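Local structure of WA352 (Oryza sativa subsp. indica, 5ZT3) at residues S75-W78 and M79-A83; R67-A70 and G71-P74; L98-L101 and H102-D106. The protein is a mitochondrial protein linked to cytoplasmic male sterility in rice, here as an all-helical fragment from the DUF8018 part of the longer chain. All coordinates share one frame; numbering follows the deposited sequence.

Contact 1: residues S75-W78 and M79-A83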
loop_
_atom_site.group_PDB
_atom_site.type_symbol
_atom_site.label_atom_id
_atom_site.label_comp_id
_atom_site.label_asym_id
_atom_site.label_seq_id
_atom_site.Cartn_x
_atom_site.Cartn_y
_atom_site.Cartn_z
ATOM N N SER A 75 -10.198 -10.140 11.505
ATOM C CA SER A 75 -9.147 -11.014 12.015
ATOM C C SER A 75 -7.767 -10.650 11.484
ATOM O O SER A 75 -6.761 -11.046 12.085
ATOM C CB SER A 75 -9.466 -12.465 11.643
ATOM O OG SER A 75 -10.585 -12.934 12.377
ATOM N N GLY A 76 -7.694 -9.943 10.365
ATOM C CA GLY A 76 -6.412 -9.533 9.847
ATOM C C GLY A 76 -5.924 -8.261 10.512
ATOM O O GLY A 76 -6.702 -7.364 10.844
ATOM N N ASP A 77 -4.611 -8.181 10.717
ATOM C CA ASP A 77 -4.024 -6.976 11.306
ATOM C C ASP A 77 -3.732 -5.966 10.193
ATOM O O ASP A 77 -2.589 -5.690 9.827
ATOM C CB ASP A 77 -2.792 -7.309 12.135
ATOM C CG ASP A 77 -2.353 -6.147 13.011
ATOM O OD1 ASP A 77 -2.919 -5.034 12.867
ATOM O OD2 ASP A 77 -1.433 -6.339 13.831
ATOM N N TRP A 78 -4.821 -5.408 9.667
ATOM C CA TRP A 78 -4.749 -4.493 8.533
ATOM C C TRP A 78 -4.134 -3.152 8.928
ATOM O O TRP A 78 -3.217 -2.652 8.256
ATOM C CB TRP A 78 -6.136 -4.368 7.886
ATOM C CG TRP A 78 -6.355 -5.567 7.047
ATOM C CD1 TRP A 78 -7.080 -6.690 7.350
ATOM C CD2 TRP A 78 -5.739 -5.809 5.790
ATOM N NE1 TRP A 78 -6.959 -7.609 6.332
ATOM C CE2 TRP A 78 -6.141 -7.089 5.363
ATOM C CE3 TRP A 78 -4.901 -5.051 4.966
ATOM C CZ2 TRP A 78 -5.711 -7.633 4.155
ATOM C CZ3 TRP A 78 -4.473 -5.594 3.774
ATOM C CH2 TRP A 78 -4.876 -6.871 3.376
ATOM N N MET A 79 -4.581 -2.567 10.040
ATOM C CA MET A 79 -4.025 -1.282 10.447
ATOM C C MET A 79 -2.572 -1.391 10.895
ATOM O O MET A 79 -1.846 -0.393 10.833
ATOM C CB MET A 79 -4.893 -0.625 11.524
ATOM C CG MET A 79 -6.293 -0.262 11.040
ATOM S SD MET A 79 -6.285 0.776 9.554
ATOM C CE MET A 79 -5.621 2.302 10.186
ATOM N N GLY A 80 -2.121 -2.565 11.327
ATOM C CA GLY A 80 -0.740 -2.705 11.744
ATOM C C GLY A 80 0.204 -3.157 10.645
ATOM O O GLY A 80 1.336 -2.673 10.568
ATOM N N TRP A 81 -0.254 -4.063 9.779
ATOM C CA TRP A 81 0.624 -4.730 8.825
ATOM C C TRP A 81 0.044 -4.789 7.417
ATOM O O TRP A 81 0.637 -5.448 6.547
ATOM C CB TRP A 81 0.934 -6.153 9.316
ATOM C CG TRP A 81 1.710 -6.197 10.589
ATOM C CD1 TRP A 81 1.223 -6.432 11.839
ATOM C CD2 TRP A 81 3.117 -6.002 10.733
ATOM N NE1 TRP A 81 2.247 -6.395 12.758
ATOM C CE2 TRP A 81 3.419 -6.133 12.100
ATOM C CE3 TRP A 81 4.153 -5.732 9.834
ATOM C CZ2 TRP A 81 4.716 -6.004 12.596
ATOM C CZ3 TRP A 81 5.442 -5.602 10.328
ATOM C CH2 TRP A 81 5.709 -5.738 11.695
ATOM N N GLY A 82 -1.062 -4.093 7.155
ATOM C CA GLY A 82 -1.730 -4.222 5.874
ATOM C C GLY A 82 -0.886 -3.815 4.682
ATOM O O GLY A 82 -1.049 -4.371 3.593
ATOM N N ALA A 83 0.008 -2.838 4.849
ATOM C CA ALA A 83 0.782 -2.410 3.690
ATOM C C ALA A 83 1.628 -3.547 3.139
ATOM O O ALA A 83 1.828 -3.631 1.922
ATOM C CB ALA A 83 1.625 -1.181 4.018
#
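Asp77 caps the start of the short helix 78-81, its carboxylate reaching forward to Gly80 and Trp81. As N-cap residue it turns OD1 to Gly80 N at 3.0 Å, a weak bond with an N-H...O angle of 131°. Its CG stands anti to the backbone N (chi1 -167°), and this swings the carboxylate over the first turn. The other oxygen, OD2, comes to the edge of the Trp81 indole near the ring plane, 3.3 Å from CD1, with the carboxylate turned 86° to the ring. The main chain of Asp77 takes part as well: its O accepts from Trp81 N at 2.8 Å. Asp77 is also the centre of an inverse gamma turn, closed by a weak bond from Trp78 N to Gly76 O. One residue on, Trp78 O takes Gly82 N at 2.8 Å. The Trp81 indole has a further partner in Arg126, which makes a cation-pi contact with it. The indole of Trp78 is buried instead, packed on Met69 and Ala70 of helix 45-72, and NE1 is satisfied by a hydrogen bond to His73 ND1. With CG of Trp78 anti to the carbonyl carbon, the six-membered ring lies by Gly82, where CE3 sits 3.4 Å from Gly82 CA and CZ3 lies 3.6 Å from Gly82 O.

Contact 2: residues R67-A70 and G71-P74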
loop_
_atom_site.group_PDB
_atom_site.type_symbol
_atom_site.label_atom_id
_atom_site.label_comp_id
_atom_site.label_asym_id
_atom_site.label_seq_id
_atom_site.Cartn_x
_atom_site.Cartn_y
_atom_site.Cartn_z
ATOM N N ARG A 67 -8.007 0.390 4.933
ATOM C CA ARG A 67 -9.168 0.700 5.756
ATOM C C ARG A 67 -10.366 -0.140 5.341
ATOM O O ARG A 67 -11.136 -0.601 6.192
ATOM C CB ARG A 67 -9.464 2.198 5.710
ATOM C CG ARG A 67 -8.506 2.999 6.593
ATOM C CD ARG A 67 -8.789 4.498 6.580
ATOM N NE ARG A 67 -9.895 4.882 7.455
ATOM C CZ ARG A 67 -9.919 4.725 8.779
ATOM N NH1 ARG A 67 -10.988 5.104 9.472
ATOM N NH2 ARG A 67 -8.884 4.201 9.427
ATOM N N LYS A 68 -10.552 -0.351 4.038
ATOM C CA LYS A 68 -11.634 -1.220 3.575
ATOM C C LYS A 68 -11.451 -2.642 4.094
ATOM O O LYS A 68 -12.387 -3.253 4.633
ATOM C CB LYS A 68 -11.664 -1.206 2.047
ATOM C CG LYS A 68 -12.741 -2.069 1.419
ATOM C CD LYS A 68 -14.119 -1.484 1.668
ATOM C CE LYS A 68 -15.127 -2.014 0.664
ATOM N NZ LYS A 68 -16.483 -1.420 0.856
ATOM N N MET A 69 -10.245 -3.193 3.937
ATOM C CA MET A 69 -9.996 -4.562 4.376
ATOM C C MET A 69 -10.084 -4.704 5.888
ATOM O O MET A 69 -10.439 -5.783 6.381
ATOM C CB MET A 69 -8.615 -5.031 3.906
ATOM C CG MET A 69 -8.521 -5.327 2.410
ATOM S SD MET A 69 -9.644 -6.637 1.873
ATOM C CE MET A 69 -9.095 -8.020 2.884
ATOM N N ALA A 70 -9.736 -3.653 6.636
ATOM C CA ALA A 70 -9.760 -3.752 8.089
ATOM C C ALA A 70 -11.153 -4.117 8.576
ATOM O O ALA A 70 -11.302 -4.935 9.492
ATOM C CB ALA A 70 -9.310 -2.436 8.714
ATOM N N GLY A 71 -12.183 -3.545 7.948
ATOM C CA GLY A 71 -13.560 -3.860 8.276
ATOM C C GLY A 71 -14.052 -5.156 7.666
ATOM O O GLY A 71 -14.792 -5.898 8.317
ATOM N N LEU A 72 -13.673 -5.445 6.417
ATOM C CA LEU A 72 -14.096 -6.698 5.796
ATOM C C LEU A 72 -13.431 -7.911 6.437
ATOM O O LEU A 72 -13.996 -9.012 6.412
ATOM C CB LEU A 72 -13.763 -6.691 4.305
ATOM C CG LEU A 72 -14.463 -5.643 3.445
ATOM C CD1 LEU A 72 -13.946 -5.704 2.010
ATOM C CD2 LEU A 72 -15.979 -5.827 3.486
ATOM N N HIS A 73 -12.248 -7.732 7.021
ATOM C CA HIS A 73 -11.446 -8.827 7.561
ATOM C C HIS A 73 -10.951 -8.456 8.957
ATOM O O HIS A 73 -9.767 -8.153 9.153
ATOM C CB HIS A 73 -10.288 -9.118 6.611
ATOM C CG HIS A 73 -9.460 -10.294 7.003
ATOM N ND1 HIS A 73 -8.099 -10.327 6.808
ATOM C CD2 HIS A 73 -9.795 -11.492 7.536
ATOM C CE1 HIS A 73 -7.623 -11.488 7.216
ATOM N NE2 HIS A 73 -8.632 -12.215 7.667
ATOM N N PRO A 74 -11.845 -8.470 9.958
ATOM C CA PRO A 74 -11.434 -8.036 11.307
ATOM C C PRO A 74 -10.331 -8.876 11.916
ATOM O O PRO A 74 -9.580 -8.369 12.759
ATOM C CB PRO A 74 -12.734 -8.121 12.123
ATOM C CG PRO A 74 -13.816 -7.975 11.106
ATOM C CD PRO A 74 -13.301 -8.640 9.845
#
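Leu72 lies over the backbone of Lys68, its CG 3.4 Å from Lys68 O and its CD1 3.9 Å from Lys68 CG. The two side chains run obliquely to one another, and the bend of the lysine at chi2 (70°) also brings CE to 4.1 Å from the same methyl CD1; the leucine methyl lies against the aliphatic part of the lysine. Met69, bent at chi2 and chi3, carries CE to 4.1 Å from CB of His73, with SD loosely against Leu72 CD1 at 4.4 Å.

Residues 67-72 belong to the C-terminal end of helix 45-72, His73 and Pro74 lead out of it, and the main-chain bonds mark where the helix gives out. Leu72 N donates to Lys68 O at 3.1 Å, and Gly71 N adds a weak bond to that same oxygen. His73 N still closes a helical bond to Met69 O at 2.7 Å, although His73 is the first residue to leave helical backbone angles; CB of the same histidine packs close to that oxygen as well. Beyond it, where proline has no N-H to give, Pro74 CA makes a CA-H...O contact of 3.6 Å with Ala70 O.

Lys68 NZ is hydrogen-bonded to Asn112 OD1, and the imidazole of His73 lies against the indole of Trp78. Helix 116-124 covers the apolar side through Phe118, which touches both Met69 and Leu72, and through Val122 against His73. Past the helix end, Pro74 O accepts from Arg128 NE in the C-terminal tail.

Contact 3: residues L98-L101 and H102-D106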
loop_
_atom_site.group_PDB
_atom_site.type_symbol
_atom_site.label_atom_id
_atom_site.label_comp_id
_atom_site.label_asym_id
_atom_site.label_seq_id
_atom_site.Cartn_x
_atom_site.Cartn_y
_atom_site.Cartn_z
ATOM N N LEU A 98 0.505 1.334 -9.649
ATOM C CA LEU A 98 -0.583 2.223 -9.245
ATOM C C LEU A 98 -1.919 1.784 -9.840
ATOM O O LEU A 98 -2.935 1.718 -9.136
ATOM C CB LEU A 98 -0.253 3.660 -9.645
ATOM C CG LEU A 98 -1.214 4.744 -9.160
ATOM C CD1 LEU A 98 -1.137 4.944 -7.656
ATOM C CD2 LEU A 98 -0.949 6.048 -9.903
ATOM N N ALA A 99 -1.936 1.460 -11.135
ATOM C CA ALA A 99 -3.188 1.053 -11.768
ATOM C C ALA A 99 -3.712 -0.246 -11.172
ATOM O O ALA A 99 -4.928 -0.431 -11.050
ATOM C CB ALA A 99 -3.008 0.913 -13.276
ATOM N N ARG A 100 -2.813 -1.162 -10.798
ATOM C CA ARG A 100 -3.257 -2.408 -10.171
ATOM C C ARG A 100 -3.914 -2.143 -8.821
ATOM O O ARG A 100 -4.922 -2.773 -8.479
ATOM C CB ARG A 100 -2.083 -3.386 -10.039
ATOM C CG ARG A 100 -2.295 -4.558 -9.059
ATOM C CD ARG A 100 -3.485 -5.450 -9.415
ATOM N NE ARG A 100 -3.690 -5.574 -10.844
ATOM C CZ ARG A 100 -3.034 -6.417 -11.637
ATOM N NH1 ARG A 100 -2.079 -7.205 -11.152
ATOM N NH2 ARG A 100 -3.303 -6.448 -12.945
ATOM N N LEU A 101 -3.353 -1.222 -8.034
ATOM C CA LEU A 101 -3.986 -0.854 -6.775
ATOM C C LEU A 101 -5.374 -0.273 -7.013
ATOM O O LEU A 101 -6.318 -0.586 -6.278
ATOM C CB LEU A 101 -3.094 0.125 -6.009
ATOM C CG LEU A 101 -1.795 -0.413 -5.404
ATOM C CD1 LEU A 101 -0.997 0.737 -4.816
ATOM C CD2 LEU A 101 -2.073 -1.479 -4.345
ATOM N N HIS A 102 -5.523 0.563 -8.048
ATOM C CA HIS A 102 -6.858 1.059 -8.380
ATOM C C HIS A 102 -7.802 -0.080 -8.744
ATOM O O HIS A 102 -8.967 -0.088 -8.324
ATOM C CB HIS A 102 -6.795 2.089 -9.510
ATOM C CG HIS A 102 -6.464 3.477 -9.049
ATOM N ND1 HIS A 102 -7.418 4.351 -8.572
ATOM C CD2 HIS A 102 -5.288 4.145 -9.005
ATOM C CE1 HIS A 102 -6.840 5.493 -8.241
ATOM N NE2 HIS A 102 -5.547 5.391 -8.485
ATOM N N GLN A 103 -7.316 -1.060 -9.510
ATOM C CA GLN A 103 -8.153 -2.207 -9.860
ATOM C C GLN A 103 -8.574 -2.978 -8.615
ATOM O O GLN A 103 -9.734 -3.392 -8.492
ATOM C CB GLN A 103 -7.407 -3.117 -10.835
ATOM C CG GLN A 103 -8.194 -4.352 -11.254
ATOM C CD GLN A 103 -7.405 -5.265 -12.175
ATOM O OE1 GLN A 103 -6.193 -5.108 -12.339
ATOM N NE2 GLN A 103 -8.089 -6.230 -12.777
ATOM N N MET A 104 -7.644 -3.171 -7.676
ATOM C CA MET A 104 -7.959 -3.886 -6.441
ATOM C C MET A 104 -8.996 -3.133 -5.617
ATOM O O MET A 104 -9.952 -3.737 -5.106
ATOM C CB MET A 104 -6.665 -4.089 -5.647
ATOM C CG MET A 104 -5.693 -5.034 -6.348
ATOM S SD MET A 104 -4.010 -4.987 -5.732
ATOM C CE MET A 104 -4.289 -5.411 -4.027
ATOM N N LEU A 105 -8.836 -1.811 -5.486
ATOM C CA LEU A 105 -9.808 -1.026 -4.732
ATOM C C LEU A 105 -11.182 -1.076 -5.391
ATOM O O LEU A 105 -12.205 -1.229 -4.705
ATOM C CB LEU A 105 -9.324 0.414 -4.584
ATOM C CG LEU A 105 -10.269 1.307 -3.776
ATOM C CD1 LEU A 105 -10.432 0.768 -2.369
ATOM C CD2 LEU A 105 -9.787 2.748 -3.754
ATOM N N ASP A 106 -11.228 -0.987 -6.726
ATOM C CA ASP A 106 -12.511 -1.081 -7.421
ATOM C C ASP A 106 -13.180 -2.426 -7.161
ATOM O O ASP A 106 -14.404 -2.496 -6.974
ATOM C CB ASP A 106 -12.326 -0.866 -8.924
ATOM C CG ASP A 106 -13.563 -1.247 -9.725
ATOM O OD1 ASP A 106 -14.508 -0.435 -9.771
ATOM O OD2 ASP A 106 -13.590 -2.354 -10.306
#
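Arg100 meets both Gln103 and Met104 one turn further along helix 98-111, an alpha-helix whose side chains pair here at spacings of three and four residues. Regular main-chain bonds run through it: His102 N to Leu98 O, Gln103 N to Ala99 O, Met104 N to Arg100 O and Leu105 N to Leu101 O, all between 2.9 and 3.0 Å.

The polar side-chain contact is made by two donors on a single amide oxygen. Arg100 NE donates to Gln103 OE1 at 3.0 Å with an N-H...O angle of 140°, and NH2 of the same arginine adds a weak bond at 3.2 Å. NE stands 40° out of the amide plane, and the guanidinium and amide planes are 64° apart. Gln103 is stretched out beyond CG and Arg100 is bent at chi2 and chi3; the two lie side by side, pointing the same way.

The apolar contacts centre on Met104, whose SD lies 3.7 Å from Arg100 CD and 4.2 Å from Leu101 CD2. This buried methionine also touches Leu86, Thr117 and Leu121. Replacing Met104 by an alanine is likely to open a gap against Leu101 and Leu121 and to leave the aliphatic part of Arg100 without its sulfur neighbour.

Leu98 and His102 lie side by side, both touching Leu61 of helix 45-72, while Leu101 rests on Leu58. The imidazole turns its edge to the backbone of Leu98: with CG of His102 anti to the carbonyl carbon, His102 CD2 lies 3.4 Å from Leu98 O, close to the ring plane.

Contacts 1 and 2 adjoin, their centres about 8 Å apart, and together carry the chain from the end of helix 45-72 into helix 78-81. Contact 3 stands apart on helix 98-111, its centre about 16 Å from that of contact 2 and 18 Å from that of contact 1, but leans on an earlier part of helix 45-72. Contact 2 is largely a surface contact; contacts 1 and 3 are partly buried, each with two buried residues among those that touch. Their chemistry follows their place: an N-cap carboxylate at a helix start, mainly apolar side-chain contacts at a helix end, and near the start of helix 98-111 an exposed arginine-glutamine pair beside a buried methionine.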